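Local coordinates for protein N-acyl-D-glutamate deacylase (Bordetella bronchiseptica, PDB 3GIP) that removes the acyl group from N-acyl-D-glutamate by hydrolysis, as a zinc-containing member of the amidohydrolase superfamily, at residues 58-63 and 403-408; 63-68 and 359-364; 87-92 and 137-142; 427-432 and 450-455. One frame throughout, in Å; residues are numbered along the deposited sequence.

Contact 1: 58-63 and 403-408; sequences VAPGFI and RMTALP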
loop_
_atom_site.group_PDB
_atom_site.type_symbol
_atom_site.label_atom_id
_atom_site.label_comp_id
_atom_site.label_asym_id
_atom_site.label_seq_id
_atom_site.Cartn_x
_atom_site.Cartn_y
_atom_site.Cartn_z
ATOM N N VAL A 58 20.621 8.047 -6.285
ATOM C CA VAL A 58 19.767 9.092 -5.741
ATOM C C VAL A 58 18.493 8.977 -6.570
ATOM O O VAL A 58 18.505 9.186 -7.784
ATOM C CB VAL A 58 20.410 10.479 -5.913
ATOM C CG1 VAL A 58 19.504 11.553 -5.331
ATOM C CG2 VAL A 58 21.767 10.497 -5.228
ATOM N N ALA A 59 17.396 8.626 -5.911
ATOM C CA ALA A 59 16.138 8.415 -6.610
ATOM C C ALA A 59 14.958 9.092 -5.935
ATOM O O ALA A 59 15.084 9.624 -4.830
ATOM C CB ALA A 59 15.878 6.911 -6.703
ATOM N N PRO A 60 13.790 9.099 -6.603
ATOM C CA PRO A 60 12.626 9.730 -5.976
ATOM C C PRO A 60 12.238 8.825 -4.803
ATOM O O PRO A 60 12.438 7.611 -4.873
ATOM C CB PRO A 60 11.557 9.689 -7.072
ATOM C CG PRO A 60 12.325 9.481 -8.354
ATOM C CD PRO A 60 13.448 8.568 -7.935
ATOM N N GLY A 61 11.697 9.400 -3.735
ATOM C CA GLY A 61 11.287 8.580 -2.607
ATOM C C GLY A 61 10.265 7.562 -3.083
ATOM O O GLY A 61 9.482 7.846 -3.995
ATOM N N PHE A 62 10.254 6.377 -2.481
ATOM C CA PHE A 62 9.307 5.355 -2.911
ATOM C C PHE A 62 7.886 5.622 -2.436
ATOM O O PHE A 62 7.661 6.118 -1.329
ATOM C CB PHE A 62 9.765 3.971 -2.444
ATOM C CG PHE A 62 11.183 3.643 -2.826
ATOM C CD1 PHE A 62 11.704 4.061 -4.050
ATOM C CD2 PHE A 62 12.000 2.914 -1.964
ATOM C CE1 PHE A 62 13.015 3.759 -4.407
ATOM C CE2 PHE A 62 13.312 2.607 -2.314
ATOM C CZ PHE A 62 13.820 3.029 -3.535
ATOM N N ILE A 63 6.931 5.291 -3.297
ATOM C CA ILE A 63 5.521 5.488 -3.007
ATOM C C ILE A 63 4.849 4.141 -2.752
ATOM O O ILE A 63 4.699 3.324 -3.663
ATOM C CB ILE A 63 4.824 6.219 -4.183
ATOM C CG1 ILE A 63 5.493 7.579 -4.401
ATOM C CG2 ILE A 63 3.339 6.395 -3.890
ATOM C CD1 ILE A 63 4.877 8.409 -5.513
ATOM N N ARG A 403 8.704 1.861 -11.224
ATOM C CA ARG A 403 7.517 1.195 -10.688
ATOM C C ARG A 403 7.168 1.678 -9.287
ATOM O O ARG A 403 6.013 1.588 -8.862
ATOM C CB ARG A 403 7.728 -0.322 -10.609
ATOM C CG ARG A 403 8.048 -0.995 -11.918
ATOM C CD ARG A 403 6.956 -0.764 -12.950
ATOM N NE ARG A 403 7.186 -1.607 -14.116
ATOM C CZ ARG A 403 6.950 -2.915 -14.144
ATOM N NH1 ARG A 403 6.458 -3.530 -13.073
ATOM N NH2 ARG A 403 7.246 -3.615 -15.231
ATOM N N MET A 404 8.171 2.175 -8.572
ATOM C CA MET A 404 8.003 2.634 -7.195
ATOM C C MET A 404 7.785 4.125 -7.072
ATOM O O MET A 404 7.480 4.613 -5.984
ATOM C CB MET A 404 9.249 2.310 -6.376
ATOM C CG MET A 404 9.688 0.874 -6.410
ATOM S SD MET A 404 11.266 0.666 -5.563
ATOM C CE MET A 404 11.233 -1.120 -5.326
ATOM N N THR A 405 7.948 4.852 -8.170
ATOM C CA THR A 405 7.836 6.300 -8.112
ATOM C C THR A 405 6.931 6.932 -9.166
ATOM O O THR A 405 5.797 7.312 -8.872
ATOM C CB THR A 405 9.247 6.927 -8.199
ATOM O OG1 THR A 405 9.882 6.511 -9.419
ATOM C CG2 THR A 405 10.108 6.467 -7.019
ATOM N N ALA A 406 7.429 7.045 -10.391
ATOM C CA ALA A 406 6.656 7.653 -11.462
ATOM C C ALA A 406 5.338 6.945 -11.760
ATOM O O ALA A 406 4.316 7.602 -11.929
ATOM C CB ALA A 406 7.494 7.736 -12.729
ATOM N N LEU A 407 5.351 5.617 -11.832
ATOM C CA LEU A 407 4.113 4.898 -12.128
ATOM C C LEU A 407 3.050 5.180 -11.066
ATOM O O LEU A 407 1.907 5.504 -11.401
ATOM C CB LEU A 407 4.377 3.392 -12.269
ATOM C CG LEU A 407 3.177 2.521 -12.658
ATOM C CD1 LEU A 407 2.573 2.987 -13.989
ATOM C CD2 LEU A 407 3.634 1.069 -12.754
ATOM N N PRO A 408 3.401 5.062 -9.769
ATOM C CA PRO A 408 2.387 5.342 -8.747
ATOM C C PRO A 408 1.862 6.778 -8.862
ATOM O O PRO A 408 0.662 7.021 -8.727
ATOM C CB PRO A 408 3.141 5.106 -7.440
ATOM C CG PRO A 408 4.076 4.003 -7.798
ATOM C CD PRO A 408 4.590 4.429 -9.167
#
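The backbone N of Ile63 donates to Met404 O at 2.8 Å. The bond is close to straight, 163° at the hydrogen, and the donor sits nearly along the C=O axis. It joins a barrel strand to the junction of helices 397-404 and 406-412.

Met404 also makes a Met-aromatic contact. Its SD lies over one face of the Phe62 ring, 3.8 Å from the ring centroid and only 14° off the ring normal. The atom is displaced slightly toward the rim above CD1 and CE1. The two side chains run side by side and point the same way, and the Met404 chain is extended beyond CG. Its CB also touches the ring, 3.8 Å from Phe62 CD1.

Thr405 packs its methyl against Pro60 and Gly61. Its CG2 is 3.5 Å from Pro60 CB and comes close to the carbonyl oxygens of Pro60 and Gly61. The same methyl lies at the edge of the Phe62 ring, near its plane, 4.1 Å from CD1. Thr405 CG2 is anti to the carbonyl carbon, while OG1 turns back to bond Val401 O in the preceding helix. Further along, Ile63 CG2 packs on Pro408 CB at 3.8 Å, and Ile63 CD1 rests near Thr405 O.

This contact is buried packing. Strand 57-64 lies against the two helices where they meet. Helix 376-391 adds Leu385 beside both Phe62 and Met404, and strand 428-431 places Val429 against Phe62.

Contact 2: 63-68 and 359-364; sequences IDVHGH and CCMVGS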
loop_
_atom_site.group_PDB
_atom_site.type_symbol
_atom_site.label_atom_id
_atom_site.label_comp_id
_atom_site.label_asym_id
_atom_site.label_seq_id
_atom_site.Cartn_x
_atom_site.Cartn_y
_atom_site.Cartn_z
ATOM N N ILE A 63 6.931 5.291 -3.297
ATOM C CA ILE A 63 5.521 5.488 -3.007
ATOM C C ILE A 63 4.849 4.141 -2.752
ATOM O O ILE A 63 4.699 3.324 -3.663
ATOM C CB ILE A 63 4.824 6.219 -4.183
ATOM C CG1 ILE A 63 5.493 7.579 -4.401
ATOM C CG2 ILE A 63 3.339 6.395 -3.890
ATOM C CD1 ILE A 63 4.877 8.409 -5.513
ATOM N N ASP A 64 4.463 3.917 -1.498
ATOM C CA ASP A 64 3.805 2.681 -1.092
ATOM C C ASP A 64 2.323 2.826 -1.393
ATOM O O ASP A 64 1.583 3.444 -0.627
ATOM C CB ASP A 64 4.019 2.451 0.405
ATOM C CG ASP A 64 3.492 1.112 0.873
ATOM O OD1 ASP A 64 2.936 0.355 0.045
ATOM O OD2 ASP A 64 3.637 0.816 2.077
ATOM N N VAL A 65 1.896 2.247 -2.508
ATOM C CA VAL A 65 0.511 2.351 -2.929
ATOM C C VAL A 65 -0.468 1.475 -2.160
ATOM O O VAL A 65 -1.676 1.603 -2.343
ATOM C CB VAL A 65 0.371 2.059 -4.445
ATOM C CG1 VAL A 65 1.296 2.987 -5.229
ATOM C CG2 VAL A 65 0.697 0.593 -4.741
ATOM N N HIS A 66 0.032 0.590 -1.300
ATOM C CA HIS A 66 -0.877 -0.257 -0.539
ATOM C C HIS A 66 -0.586 -0.279 0.949
ATOM O O HIS A 66 -0.054 -1.259 1.487
ATOM C CB HIS A 66 -0.881 -1.696 -1.058
ATOM C CG HIS A 66 -2.107 -2.456 -0.660
ATOM N ND1 HIS A 66 -3.207 -2.575 -1.481
ATOM C CD2 HIS A 66 -2.443 -3.055 0.507
ATOM C CE1 HIS A 66 -4.170 -3.211 -0.836
ATOM N NE2 HIS A 66 -3.732 -3.512 0.372
ATOM N N GLY A 67 -0.948 0.804 1.621
ATOM C CA GLY A 67 -0.727 0.870 3.047
ATOM C C GLY A 67 -2.023 0.746 3.823
ATOM O O GLY A 67 -3.109 0.948 3.278
ATOM N N HIS A 68 -1.897 0.371 5.091
ATOM C CA HIS A 68 -3.037 0.254 5.999
ATOM C C HIS A 68 -2.671 1.066 7.234
ATOM O O HIS A 68 -3.155 0.802 8.334
ATOM C CB HIS A 68 -3.272 -1.201 6.413
ATOM C CG HIS A 68 -3.956 -2.027 5.370
ATOM N ND1 HIS A 68 -5.212 -1.729 4.886
ATOM C CD2 HIS A 68 -3.562 -3.152 4.728
ATOM C CE1 HIS A 68 -5.563 -2.637 3.992
ATOM N NE2 HIS A 68 -4.580 -3.511 3.878
ATOM N N CYS A 359 2.311 -2.594 -15.687
ATOM C CA CYS A 359 1.540 -1.707 -14.820
ATOM C C CYS A 359 1.572 -2.109 -13.356
ATOM O O CYS A 359 0.730 -1.669 -12.572
ATOM C CB CYS A 359 0.089 -1.642 -15.294
ATOM S SG CYS A 359 -0.085 -1.015 -16.981
ATOM N N CYS A 360 2.545 -2.931 -12.975
ATOM C CA CYS A 360 2.624 -3.372 -11.591
ATOM C C CYS A 360 3.493 -2.484 -10.712
ATOM O O CYS A 360 4.680 -2.286 -10.969
ATOM C CB CYS A 360 3.135 -4.817 -11.504
ATOM S SG CYS A 360 2.834 -5.566 -9.883
ATOM N N MET A 361 2.881 -1.951 -9.663
ATOM C CA MET A 361 3.570 -1.101 -8.703
ATOM C C MET A 361 3.883 -1.961 -7.478
ATOM O O MET A 361 3.550 -3.151 -7.448
ATOM C CB MET A 361 2.655 0.056 -8.299
ATOM C CG MET A 361 2.110 0.838 -9.481
ATOM S SD MET A 361 0.800 1.999 -9.023
ATOM C CE MET A 361 -0.578 0.889 -8.850
ATOM N N VAL A 362 4.517 -1.365 -6.474
ATOM C CA VAL A 362 4.841 -2.088 -5.250
ATOM C C VAL A 362 3.980 -1.562 -4.102
ATOM O O VAL A 362 3.909 -0.349 -3.868
ATOM C CB VAL A 362 6.334 -1.927 -4.875
ATOM C CG1 VAL A 362 6.650 -2.715 -3.603
ATOM C CG2 VAL A 362 7.207 -2.399 -6.027
ATOM N N GLY A 363 3.318 -2.484 -3.408
ATOM C CA GLY A 363 2.477 -2.139 -2.270
ATOM C C GLY A 363 2.891 -3.052 -1.131
ATOM O O GLY A 363 2.809 -4.269 -1.267
ATOM N N SER A 364 3.322 -2.484 -0.008
ATOM C CA SER A 364 3.794 -3.302 1.110
ATOM C C SER A 364 2.713 -4.076 1.853
ATOM O O SER A 364 2.956 -5.193 2.317
ATOM C CB SER A 364 4.558 -2.443 2.117
ATOM O OG SER A 364 3.667 -1.667 2.902
HETATM O O HOH W 1 5.171 1.383 -5.763
#
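The carboxylate of Asp64 is gripped by the backbone N and the hydroxyl of Ser364. Ser364 OG donates to Asp64 OD2 at 2.6 Å, and Ser364 N donates to OD1 at 2.9 Å. Both come in on the syn side. Asp64 OD1 takes a second, longer bond from His66 N, 3.2 Å away, which makes an Asx turn. The two N-H groups reach OD1 from opposite faces of the carboxylate plane. Asp64 CG stands anti to the backbone N (chi1 -174°), on the way to Ser364. Four groups hold the carboxylate, because OD2 also forms a salt bridge with Lys82.

Next to this grip the main chains come very close. Gly363 CA touches His66 CB at 3.6 Å; being glycine, it puts no CB between the two chains. One water between the strands accepts from Val362 N and lies where it can donate to Ile63 O, each at 2.9 Å. Val65 adds apolar packing: CG2 rests on Val362 O at 3.5 Å, and CG1 meets Met361 SD at 4.0 Å with the side chains crossing at about a right angle.

The Asx turn probably helps to set the chain leading into His66-Gly67-His68, which matches the HxH motif of amidohydrolases. The His66 side chain is about 4 Å from the zinc, which Cys95, His218 and His248 bind. Strands 57-64 and 360-362 are the first and last of the TIM barrel. Here they meet through the Asp64-Ser364 bonds, the water and side-chain packing. Strand 277-281 pairs with 360-362, and helices 376-391 and 406-412 pack on both.

Contact 3: 87-92 and 137-142; sequences ITTVVV and MINVAA
Ile138 reaches across to Val90 with its CD1, 3.7 Å from Val90 CG1, and the two side chains cross at about a right angle. Both use the less common first torsion. Ile138 CG1 and Val90 CG1 each sit between the backbone N and the carbonyl carbon (chi1 64° and 62°). The extended second torsion of Ile138 then carries CD1 out to Val90. Its CB and CG2 stay over the main chain, with CB 3.3 Å from Thr88 O. Ile87 O, beside Ile138 CG2, is buried without a polar partner.

Val92 CG2 also takes the position between N and C. It lies 3.5 Å from Ala141 O and 3.8 Å from Ala142 CB, and it touches Val140 CG1 as well. The other face carries Thr89, Val91, Asn139 and Ala141. There Val91 CG2 is 4.2 Å from Ala141 CB, and Thr89 lies obliquely across Asn139.

The backbones pair in parallel, with the alternating bonds of such strands. Asn139 N donates to Thr88 O, Val90 N to Asn139 O, Ala141 N to Val90 O and Val92 N to Ala141 O.

These are the second and third strands of the TIM barrel. Strand 57-64 pairs with the far side of 87-92. Phe73 of helix 72-75 covers Val90, Val92 and Val140, while Lys82 of helix 80-83 touches Val90 and Ile138.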
loop_
_atom_site.group_PDB
_atom_site.type_symbol
_atom_site.label_atom_id
_atom_site.label_comp_id
_atom_site.label_asym_id
_atom_site.label_seq_id
_atom_site.Cartn_x
_atom_site.Cartn_y
_atom_site.Cartn_z
ATOM N N ILE A 87 10.520 4.674 1.798
ATOM C CA ILE A 87 9.190 5.169 1.451
ATOM C C ILE A 87 8.957 6.600 1.935
ATOM O O ILE A 87 9.174 6.902 3.108
ATOM C CB ILE A 87 8.114 4.242 2.051
ATOM C CG1 ILE A 87 8.251 2.846 1.441
ATOM C CG2 ILE A 87 6.723 4.798 1.796
ATOM C CD1 ILE A 87 7.467 1.778 2.178
ATOM N N THR A 88 8.510 7.467 1.027
ATOM C CA THR A 88 8.249 8.872 1.351
ATOM C C THR A 88 6.775 9.260 1.220
ATOM O O THR A 88 6.373 10.349 1.641
ATOM C CB THR A 88 9.070 9.813 0.450
ATOM O OG1 THR A 88 8.803 9.510 -0.923
ATOM C CG2 THR A 88 10.554 9.651 0.722
ATOM N N THR A 89 5.979 8.382 0.621
ATOM C CA THR A 89 4.546 8.618 0.450
ATOM C C THR A 89 3.816 7.290 0.588
ATOM O O THR A 89 4.302 6.261 0.118
ATOM C CB THR A 89 4.210 9.194 -0.954
ATOM O OG1 THR A 89 4.794 10.493 -1.098
ATOM C CG2 THR A 89 2.696 9.302 -1.147
ATOM N N VAL A 90 2.660 7.305 1.240
ATOM C CA VAL A 90 1.876 6.092 1.377
ATOM C C VAL A 90 0.421 6.373 1.051
ATOM O O VAL A 90 -0.105 7.437 1.380
ATOM C CB VAL A 90 1.948 5.493 2.803
ATOM C CG1 VAL A 90 1.373 6.468 3.825
ATOM C CG2 VAL A 90 1.182 4.172 2.840
ATOM N N VAL A 91 -0.210 5.426 0.370
ATOM C CA VAL A 91 -1.619 5.535 0.032
ATOM C C VAL A 91 -2.325 4.615 1.025
ATOM O O VAL A 91 -2.119 3.399 1.015
ATOM C CB VAL A 91 -1.900 5.060 -1.409
ATOM C CG1 VAL A 91 -3.388 5.193 -1.720
ATOM C CG2 VAL A 91 -1.077 5.880 -2.397
ATOM N N VAL A 92 -3.139 5.200 1.898
ATOM C CA VAL A 92 -3.861 4.425 2.904
ATOM C C VAL A 92 -5.334 4.255 2.538
ATOM O O VAL A 92 -5.792 4.784 1.521
ATOM C CB VAL A 92 -3.768 5.099 4.296
ATOM C CG1 VAL A 92 -2.307 5.283 4.693
ATOM C CG2 VAL A 92 -4.483 6.449 4.273
ATOM N N MET A 137 4.942 11.787 9.261
ATOM C CA MET A 137 6.368 11.679 8.967
ATOM C C MET A 137 6.614 11.650 7.462
ATOM O O MET A 137 7.619 12.169 6.972
ATOM C CB MET A 137 6.944 10.407 9.595
ATOM C CG MET A 137 8.456 10.294 9.474
ATOM S SD MET A 137 9.319 11.579 10.403
ATOM C CE MET A 137 9.317 10.848 12.053
ATOM N N ILE A 138 5.695 11.022 6.739
ATOM C CA ILE A 138 5.787 10.920 5.287
ATOM C C ILE A 138 4.494 11.455 4.678
ATOM O O ILE A 138 3.542 11.763 5.399
ATOM C CB ILE A 138 5.999 9.450 4.828
ATOM C CG1 ILE A 138 4.793 8.590 5.211
ATOM C CG2 ILE A 138 7.265 8.888 5.459
ATOM C CD1 ILE A 138 4.860 7.162 4.661
ATOM N N ASN A 139 4.454 11.568 3.354
ATOM C CA ASN A 139 3.257 12.074 2.691
ATOM C C ASN A 139 2.144 11.045 2.753
ATOM O O ASN A 139 2.393 9.835 2.722
ATOM C CB ASN A 139 3.560 12.432 1.238
ATOM C CG ASN A 139 4.668 13.449 1.119
ATOM O OD1 ASN A 139 5.702 13.189 0.499
ATOM N ND2 ASN A 139 4.467 14.616 1.722
ATOM N N VAL A 140 0.910 11.532 2.836
ATOM C CA VAL A 140 -0.246 10.656 2.930
ATOM C C VAL A 140 -1.367 10.968 1.949
ATOM O O VAL A 140 -1.877 12.088 1.902
ATOM C CB VAL A 140 -0.849 10.702 4.352
ATOM C CG1 VAL A 140 -2.029 9.746 4.452
ATOM C CG2 VAL A 140 0.218 10.357 5.377
ATOM N N ALA A 141 -1.739 9.963 1.162
ATOM C CA ALA A 141 -2.842 10.074 0.215
ATOM C C ALA A 141 -3.850 9.082 0.776
ATOM O O ALA A 141 -3.456 8.041 1.308
ATOM C CB ALA A 141 -2.403 9.656 -1.183
ATOM N N ALA A 142 -5.140 9.388 0.672
ATOM C CA ALA A 142 -6.136 8.492 1.237
ATOM C C ALA A 142 -7.304 8.104 0.350
ATOM O O ALA A 142 -7.854 8.924 -0.386
ATOM C CB ALA A 142 -6.670 9.085 2.542
#

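Contact 4: 427-432 and 450-455; sequences DVVVFD and VGIAGV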
loop_
_atom_site.group_PDB
_atom_site.type_symbol
_atom_site.label_atom_id
_atom_site.label_comp_id
_atom_site.label_asym_id
_atom_site.label_seq_id
_atom_site.Cartn_x
_atom_site.Cartn_y
_atom_site.Cartn_z
ATOM N N ASP A 427 11.089 14.675 -2.441
ATOM C CA ASP A 427 10.944 13.388 -1.756
ATOM C C ASP A 427 12.093 12.615 -2.398
ATOM O O ASP A 427 12.061 12.332 -3.598
ATOM C CB ASP A 427 9.612 12.705 -2.095
ATOM C CG ASP A 427 8.409 13.416 -1.497
ATOM O OD1 ASP A 427 8.567 14.117 -0.475
ATOM O OD2 ASP A 427 7.297 13.252 -2.039
ATOM N N VAL A 428 13.108 12.282 -1.608
ATOM C CA VAL A 428 14.288 11.617 -2.150
ATOM C C VAL A 428 14.820 10.487 -1.286
ATOM O O VAL A 428 14.763 10.550 -0.061
ATOM C CB VAL A 428 15.446 12.639 -2.321
ATOM C CG1 VAL A 428 16.619 12.000 -3.043
ATOM C CG2 VAL A 428 14.957 13.870 -3.062
ATOM N N VAL A 429 15.341 9.452 -1.932
ATOM C CA VAL A 429 15.946 8.346 -1.207
ATOM C C VAL A 429 17.311 8.094 -1.824
ATOM O O VAL A 429 17.460 8.082 -3.048
ATOM C CB VAL A 429 15.105 7.043 -1.269
ATOM C CG1 VAL A 429 14.927 6.583 -2.705
ATOM C CG2 VAL A 429 15.789 5.957 -0.443
ATOM N N VAL A 430 18.312 7.927 -0.968
ATOM C CA VAL A 430 19.673 7.656 -1.406
ATOM C C VAL A 430 19.994 6.250 -0.920
ATOM O O VAL A 430 19.858 5.959 0.270
ATOM C CB VAL A 430 20.674 8.649 -0.775
ATOM C CG1 VAL A 430 22.091 8.328 -1.233
ATOM C CG2 VAL A 430 20.298 10.073 -1.156
ATOM N N PHE A 431 20.406 5.375 -1.828
ATOM C CA PHE A 431 20.710 4.007 -1.431
ATOM C C PHE A 431 21.858 3.389 -2.213
ATOM O O PHE A 431 22.174 3.818 -3.319
ATOM C CB PHE A 431 19.451 3.137 -1.568
ATOM C CG PHE A 431 18.979 2.942 -2.990
ATOM C CD1 PHE A 431 19.443 1.872 -3.752
ATOM C CD2 PHE A 431 18.060 3.821 -3.562
ATOM C CE1 PHE A 431 18.997 1.677 -5.063
ATOM C CE2 PHE A 431 17.607 3.635 -4.876
ATOM C CZ PHE A 431 18.077 2.561 -5.627
ATOM N N ASP A 432 22.493 2.390 -1.609
ATOM C CA ASP A 432 23.593 1.678 -2.246
ATOM C C ASP A 432 22.937 0.569 -3.070
ATOM O O ASP A 432 22.306 -0.330 -2.516
ATOM C CB ASP A 432 24.507 1.067 -1.185
ATOM C CG ASP A 432 25.758 0.460 -1.778
ATOM O OD1 ASP A 432 25.666 -0.141 -2.869
ATOM O OD2 ASP A 432 26.832 0.578 -1.146
ATOM N N VAL A 450 18.923 -2.639 5.004
ATOM C CA VAL A 450 20.293 -2.152 4.935
ATOM C C VAL A 450 20.443 -1.528 3.552
ATOM O O VAL A 450 19.669 -1.833 2.642
ATOM C CB VAL A 450 21.331 -3.291 5.098
ATOM C CG1 VAL A 450 21.241 -3.877 6.499
ATOM C CG2 VAL A 450 21.102 -4.368 4.048
ATOM N N GLY A 451 21.409 -0.632 3.393
ATOM C CA GLY A 451 21.613 -0.026 2.092
ATOM C C GLY A 451 20.898 1.289 1.850
ATOM O O GLY A 451 21.110 1.918 0.815
ATOM N N ILE A 452 20.032 1.693 2.773
ATOM C CA ILE A 452 19.334 2.968 2.638
ATOM C C ILE A 452 20.193 3.979 3.392
ATOM O O ILE A 452 20.342 3.890 4.610
ATOM C CB ILE A 452 17.925 2.918 3.264
ATOM C CG1 ILE A 452 17.064 1.889 2.527
ATOM C CG2 ILE A 452 17.271 4.298 3.190
ATOM C CD1 ILE A 452 16.840 2.204 1.053
ATOM N N ALA A 453 20.770 4.928 2.662
ATOM C CA ALA A 453 21.641 5.933 3.261
ATOM C C ALA A 453 20.910 7.153 3.810
ATOM O O ALA A 453 21.296 7.696 4.845
ATOM C CB ALA A 453 22.693 6.375 2.248
ATOM N N GLY A 454 19.860 7.586 3.125
ATOM C CA GLY A 454 19.133 8.749 3.594
ATOM C C GLY A 454 17.809 8.935 2.892
ATOM O O GLY A 454 17.618 8.467 1.771
ATOM N N VAL A 455 16.887 9.620 3.558
ATOM C CA VAL A 455 15.572 9.870 2.988
ATOM C C VAL A 455 15.103 11.280 3.305
ATOM O O VAL A 455 15.174 11.726 4.452
ATOM C CB VAL A 455 14.517 8.888 3.540
ATOM C CG1 VAL A 455 13.162 9.176 2.904
ATOM C CG2 VAL A 455 14.936 7.454 3.258
#
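Ile452 pushes its CD1 into the notch between Phe431 and Val429, 3.8 Å from Phe431 CB and 4.2 Å from Val429 CG2. On the same face Val455 CG2 meets Val429 CG2 at 4.1 Å, with the side chains crossing at a slant.

A classic beta bulge interrupts the pairing at Val430. Ala453 and Gly454 both stand opposite this residue. Its carbonyl oxygen accepts from both, 2.8 Å from Ala453 N and 3.3 Å from Gly454 N, while Val430 N donates to Gly454 O. Ala453 CB points toward strand 428-431, against Val430 O at 3.5 Å and CG1 at 4.0 Å. Gly454 brings no side chain beside it.

At the end of the pairing Gly451 O comes up against Phe431 CB, 3.1 Å away, and accepts from Asp432 N. Gly451 has a positive phi of 93°, at which a CB would press on Val450 O.

The antiparallel pair lies beside the barrel, consistent with the small beta domain of amidohydrolases. Strand 57-64 pairs with the other edge of 428-431, and Phe463 of strand 460-463 packs on Ile452 and Val455.

How the contacts relate
From the N terminus, strand 57-64 opens both long loops. Contact 1 closes the larger one at 403-408, and contact 2 closes the other at 359-364. Contact 2 is nested inside contact 1, and the two share Ile63. Contact 3 is nested inside both and closes the 44-residue excursion between its segments. Its strand 87-92 hydrogen-bonds to 57-64, as at Asp64 N and Thr89 O. Contact 4 follows in series and closes a short excursion of 17 residues. Strand 428-431 pairs with 57-64 at Ala59 and Gly61. One strand thus ties together the barrel closure, helices 397-404 and 406-412 and the small beta region.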